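NYN domain-containing protein (Vibrio parahaemolyticus, PDB 2QIP) is of unknown function, but belongs to the NYN family of PIN-like domains and may act as an RNA nuclease. Local coordinates at residues 102-116 against 127-140. Residues are numbered along the deposited sequence; the frame is centred on the assembly and turned at random.
With EDO (1,2-ethanediol), chain C; EDO (1,2-ethanediol), chain D; EDO (1,2-ethanediol), chain B.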
# COMPACT_ATOMS: atom_id res chain seq x y z
N ALA A 102 7.28 -4.12 -4.81
CA ALA A 102 8.54 -3.41 -4.67
C ALA A 102 9.37 -4.03 -3.55
O ALA A 102 10.57 -4.23 -3.69
CB ALA A 102 8.30 -1.94 -4.40
N ILE A 103 8.72 -4.35 -2.43
CA ILE A 103 9.47 -5.03 -1.35
C ILE A 103 9.94 -6.42 -1.76
O ILE A 103 11.06 -6.83 -1.43
CB ILE A 103 8.63 -5.15 -0.08
CG1 ILE A 103 8.55 -3.78 0.57
CG2 ILE A 103 9.19 -6.21 0.90
CD1 ILE A 103 9.92 -3.22 1.10
N GLU A 104 9.09 -7.15 -2.49
CA GLU A 104 9.48 -8.47 -2.97
C GLU A 104 10.71 -8.43 -3.89
O GLU A 104 11.56 -9.33 -3.84
CB GLU A 104 8.31 -9.18 -3.64
CG GLU A 104 7.42 -9.89 -2.65
CD GLU A 104 6.27 -10.59 -3.35
OE1 GLU A 104 5.14 -10.52 -2.83
OE2 GLU A 104 6.49 -11.16 -4.44
N ILE A 105 10.79 -7.42 -4.75
CA ILE A 105 11.87 -7.40 -5.73
C ILE A 105 13.15 -6.76 -5.18
O ILE A 105 14.23 -7.02 -5.71
CB ILE A 105 11.40 -6.73 -7.07
CG1 ILE A 105 12.31 -7.13 -8.24
CG2 ILE A 105 11.35 -5.19 -6.93
CD1 ILE A 105 12.21 -8.57 -8.65
N ALA A 106 13.03 -5.95 -4.14
CA ALA A 106 14.20 -5.25 -3.58
C ALA A 106 15.45 -6.14 -3.35
O ALA A 106 16.55 -5.75 -3.70
CB ALA A 106 13.83 -4.50 -2.30
N PRO A 107 15.29 -7.32 -2.73
CA PRO A 107 16.51 -8.13 -2.51
C PRO A 107 17.23 -8.57 -3.79
O PRO A 107 18.41 -8.90 -3.73
CB PRO A 107 16.02 -9.35 -1.72
CG PRO A 107 14.52 -9.39 -1.93
CD PRO A 107 14.10 -7.96 -2.10
N ASP A 108 16.52 -8.54 -4.91
CA ASP A 108 17.06 -9.05 -6.17
C ASP A 108 17.69 -7.98 -7.04
O ASP A 108 18.24 -8.30 -8.09
CB ASP A 108 15.98 -9.76 -6.98
CG ASP A 108 15.42 -10.96 -6.25
OD1 ASP A 108 16.23 -11.77 -5.78
OD2 ASP A 108 14.18 -11.06 -6.13
N VAL A 109 17.61 -6.72 -6.62
CA VAL A 109 18.11 -5.62 -7.45
C VAL A 109 18.99 -4.66 -6.66
O VAL A 109 18.92 -4.63 -5.41
CB VAL A 109 16.97 -4.83 -8.16
CG1 VAL A 109 16.23 -5.75 -9.11
CG2 VAL A 109 15.99 -4.22 -7.15
N ASP A 110 19.82 -3.91 -7.38
CA ASP A 110 20.60 -2.85 -6.74
C ASP A 110 19.81 -1.57 -6.56
O ASP A 110 20.11 -0.77 -5.69
CB ASP A 110 21.85 -2.54 -7.57
CG ASP A 110 22.75 -3.75 -7.75
OD1 ASP A 110 23.11 -4.36 -6.73
OD2 ASP A 110 23.05 -4.12 -8.90
N ARG A 111 18.82 -1.36 -7.42
CA ARG A 111 18.08 -0.11 -7.42
C ARG A 111 16.65 -0.39 -7.89
O ARG A 111 16.43 -1.13 -8.86
CB ARG A 111 18.74 0.89 -8.38
CG ARG A 111 18.03 2.26 -8.43
CD ARG A 111 18.69 3.18 -9.42
NE ARG A 111 20.04 3.49 -8.99
CZ ARG A 111 20.40 4.52 -8.21
NH1 ARG A 111 19.51 5.40 -7.76
NH2 ARG A 111 21.69 4.66 -7.87
N VAL A 112 15.70 0.18 -7.14
CA VAL A 112 14.28 0.17 -7.53
C VAL A 112 13.99 1.53 -8.15
O VAL A 112 14.31 2.59 -7.55
CB VAL A 112 13.37 -0.07 -6.29
CG1 VAL A 112 11.89 0.05 -6.68
CG2 VAL A 112 13.66 -1.44 -5.68
N ILE A 113 13.38 1.51 -9.34
CA ILE A 113 12.95 2.76 -9.99
C ILE A 113 11.43 2.82 -9.93
O ILE A 113 10.75 1.96 -10.49
CB ILE A 113 13.45 2.83 -11.44
CG1 ILE A 113 14.99 2.73 -11.49
CG2 ILE A 113 12.92 4.09 -12.14
CD1 ILE A 113 15.58 2.72 -12.90
N LEU A 114 10.92 3.80 -9.18
CA LEU A 114 9.48 3.99 -8.96
C LEU A 114 9.03 5.20 -9.75
O LEU A 114 9.57 6.29 -9.57
CB LEU A 114 9.20 4.21 -7.47
CG LEU A 114 7.75 4.53 -7.11
CD1 LEU A 114 6.80 3.38 -7.42
CD2 LEU A 114 7.71 4.89 -5.63
N VAL A 115 8.09 4.98 -10.67
CA VAL A 115 7.57 6.08 -11.48
C VAL A 115 6.20 6.45 -10.92
O VAL A 115 5.19 5.82 -11.24
CB VAL A 115 7.51 5.69 -12.98
CG1 VAL A 115 7.18 6.91 -13.84
CG2 VAL A 115 8.86 5.14 -13.43
N SER A 116 6.21 7.42 -10.03
CA SER A 116 5.01 7.91 -9.36
C SER A 116 5.38 9.15 -8.59
O SER A 116 6.51 9.23 -8.06
CB SER A 116 4.47 6.88 -8.36
OG SER A 116 3.29 7.37 -7.73
N ARG A 127 11.46 1.99 3.58
CA ARG A 127 11.55 0.59 4.00
C ARG A 127 12.54 -0.18 3.12
O ARG A 127 13.26 -1.06 3.61
CB ARG A 127 10.18 -0.08 3.98
CG ARG A 127 10.10 -1.32 4.86
CD ARG A 127 10.21 -1.01 6.36
NE ARG A 127 9.20 -0.05 6.82
CZ ARG A 127 8.04 -0.37 7.40
NH1 ARG A 127 7.72 -1.63 7.60
NH2 ARG A 127 7.18 0.58 7.74
N ILE A 128 12.56 0.11 1.82
CA ILE A 128 13.55 -0.52 0.94
C ILE A 128 14.98 -0.17 1.39
O ILE A 128 15.87 -1.03 1.46
CB ILE A 128 13.34 -0.06 -0.51
CG1 ILE A 128 12.06 -0.67 -1.08
CG2 ILE A 128 14.55 -0.46 -1.38
CD1 ILE A 128 11.58 -0.01 -2.38
N GLN A 129 15.19 1.11 1.72
CA GLN A 129 16.51 1.54 2.14
C GLN A 129 16.90 0.92 3.48
O GLN A 129 18.05 0.49 3.65
CB GLN A 129 16.57 3.07 2.22
CG GLN A 129 16.40 3.73 0.86
CD GLN A 129 16.05 5.20 0.93
OE1 GLN A 129 15.51 5.67 1.94
NE2 GLN A 129 16.35 5.94 -0.15
N GLN A 130 15.97 0.86 4.44
CA GLN A 130 16.27 0.32 5.79
C GLN A 130 16.53 -1.18 5.76
O GLN A 130 17.53 -1.69 6.30
CB GLN A 130 15.12 0.59 6.75
CG GLN A 130 14.92 2.05 7.10
CD GLN A 130 13.64 2.25 7.89
OE1 GLN A 130 12.64 1.52 7.73
NE2 GLN A 130 13.64 3.27 8.75
N ARG A 131 15.61 -1.91 5.14
CA ARG A 131 15.68 -3.38 5.23
C ARG A 131 16.65 -3.98 4.23
O ARG A 131 17.35 -4.96 4.57
CB ARG A 131 14.30 -4.00 5.08
CG ARG A 131 13.40 -3.59 6.24
CD ARG A 131 12.07 -4.29 6.27
NE ARG A 131 12.17 -5.74 6.51
CZ ARG A 131 12.39 -6.32 7.69
NH1 ARG A 131 12.64 -5.60 8.78
NH2 ARG A 131 12.43 -7.65 7.76
N TYR A 132 16.70 -3.42 3.01
CA TYR A 132 17.51 -4.02 1.94
C TYR A 132 18.71 -3.18 1.53
O TYR A 132 19.53 -3.61 0.72
CB TYR A 132 16.63 -4.34 0.72
CG TYR A 132 15.51 -5.27 1.09
CD1 TYR A 132 15.74 -6.65 1.19
CD2 TYR A 132 14.26 -4.77 1.44
CE1 TYR A 132 14.71 -7.50 1.60
CE2 TYR A 132 13.24 -5.61 1.86
CZ TYR A 132 13.47 -6.97 1.93
OH TYR A 132 12.45 -7.81 2.33
N ASN A 133 18.80 -1.97 2.09
CA ASN A 133 19.85 -1.02 1.74
C ASN A 133 20.11 -0.93 0.24
O ASN A 133 21.27 -0.86 -0.20
CB ASN A 133 21.15 -1.30 2.51
CG ASN A 133 22.10 -0.12 2.48
OD1 ASN A 133 21.70 1.05 2.34
ND2 ASN A 133 23.39 -0.43 2.62
N LYS A 134 19.02 -0.91 -0.54
CA LYS A 134 19.13 -0.69 -1.97
C LYS A 134 18.83 0.78 -2.30
O LYS A 134 18.30 1.51 -1.45
CB LYS A 134 18.20 -1.65 -2.74
CG LYS A 134 18.41 -3.14 -2.39
CD LYS A 134 19.86 -3.63 -2.44
CE LYS A 134 19.99 -5.11 -2.03
NZ LYS A 134 19.44 -6.04 -3.05
N LYS A 135 19.21 1.19 -3.51
CA LYS A 135 18.95 2.56 -3.96
C LYS A 135 17.54 2.65 -4.51
O LYS A 135 17.01 1.66 -5.03
CB LYS A 135 19.93 2.97 -5.06
CG LYS A 135 21.39 2.93 -4.64
CD LYS A 135 21.75 4.10 -3.76
CE LYS A 135 23.25 4.08 -3.43
NZ LYS A 135 23.57 5.20 -2.51
N VAL A 136 16.96 3.84 -4.42
CA VAL A 136 15.67 4.11 -5.02
C VAL A 136 15.74 5.40 -5.82
O VAL A 136 16.17 6.46 -5.29
CB VAL A 136 14.55 4.20 -3.96
CG1 VAL A 136 13.18 4.40 -4.63
CG2 VAL A 136 14.54 2.91 -3.09
N THR A 137 15.36 5.30 -7.09
CA THR A 137 15.14 6.49 -7.92
C THR A 137 13.64 6.67 -8.12
O THR A 137 12.94 5.70 -8.42
CB THR A 137 15.80 6.34 -9.31
OG1 THR A 137 17.21 6.20 -9.15
CG2 THR A 137 15.48 7.54 -10.24
N VAL A 138 13.17 7.91 -7.97
CA VAL A 138 11.79 8.28 -8.26
C VAL A 138 11.76 9.14 -9.50
O VAL A 138 12.56 10.07 -9.61
CB VAL A 138 11.14 9.02 -7.07
CG1 VAL A 138 9.79 9.65 -7.46
CG2 VAL A 138 10.97 8.07 -5.88
N TYR A 139 10.86 8.80 -10.44
CA TYR A 139 10.52 9.69 -11.56
C TYR A 139 9.14 10.23 -11.26
O TYR A 139 8.22 9.44 -10.99
CB TYR A 139 10.45 8.92 -12.88
CG TYR A 139 11.78 8.58 -13.51
CD1 TYR A 139 12.14 9.14 -14.75
CD2 TYR A 139 12.66 7.66 -12.91
CE1 TYR A 139 13.34 8.81 -15.37
CE2 TYR A 139 13.86 7.34 -13.51
CZ TYR A 139 14.21 7.93 -14.74
OH TYR A 139 15.41 7.61 -15.33
N GLY A 140 8.98 11.55 -11.33
CA GLY A 140 7.69 12.16 -11.05
C GLY A 140 7.58 13.52 -11.70
O GLY A 140 8.59 14.16 -11.96
C1 EDO C . 21.40 -7.25 -6.06
O1 EDO C . 21.59 -6.19 -5.11
C2 EDO C . 22.54 -8.25 -5.90
O2 EDO C . 22.14 -9.42 -6.62
C1 EDO D . 11.27 -2.83 9.20
O1 EDO D . 10.18 -2.43 10.04
C2 EDO D . 12.61 -2.29 9.68
O2 EDO D . 13.00 -1.23 8.79
C1 EDO B . 4.52 -13.34 -4.61
O1 EDO B . 4.44 -12.54 -5.79
C2 EDO B . 4.04 -14.77 -4.83
O2 EDO B . 2.76 -14.92 -4.21
O HOH W 1 11.37 -9.15 0.11
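K134 folds its chain over the turn between helix 95-105 and strand 111-115, and its ammonium group donates to A106 O at 3.0 Å, to V109 O at 2.8 Å and weakly to P107 O. Bends at chi2 and chi4 curl NZ back onto these carbonyls; a long, flexible lysine suits a place where several oxygens converge. Nearby, A106 and P107 offer compact C-H groups to the Y132 ring: P107 CD sits 4.1 Å from the ring centroid in a CH-pi contact over one face, and A106 CB makes a second, off-centre one. Y132 OH reaches I103 O through a water. Between the two helices, the branched I103 and I128 side chains run past each other in opposite directions, CD1 of I103 touching CG1 of I128 at 4.0 Å, while I128 CD1 meets V112 CG2 on the helix-covered face of the sheet. I103 also touches L100 of the second subunit.

Strands 111-115 and 135-140 pair in parallel within a beta-alpha-beta crossover through helix 122-132, V112 and L114 each donating to and accepting from strand 135-140. On the other face, with R111, T137 and Y139, R111 (CG trans to the backbone N, chi1 -179°, bent at chi3) lays one guanidinium face against K135 CB, 3.5 Å from the plane. Its NH1 donates to T137 OG1 at 2.8 Å, a bent bond (138°); threonine combines a strand-favouring beta branch with this acceptor. R111 NE also forms a salt bridge with E10. I113 CG2 packs 3.7 Å from Y139 CE2, and F38 meets that ring edge-to-face. The chemistry thus divides by place: apolar branches join helices to sheet, the opposite face adds a polar R111-T137 link to apolar packing, and K134 grips the turn's backbone oxygens, its charge probably polarising those carbonyls.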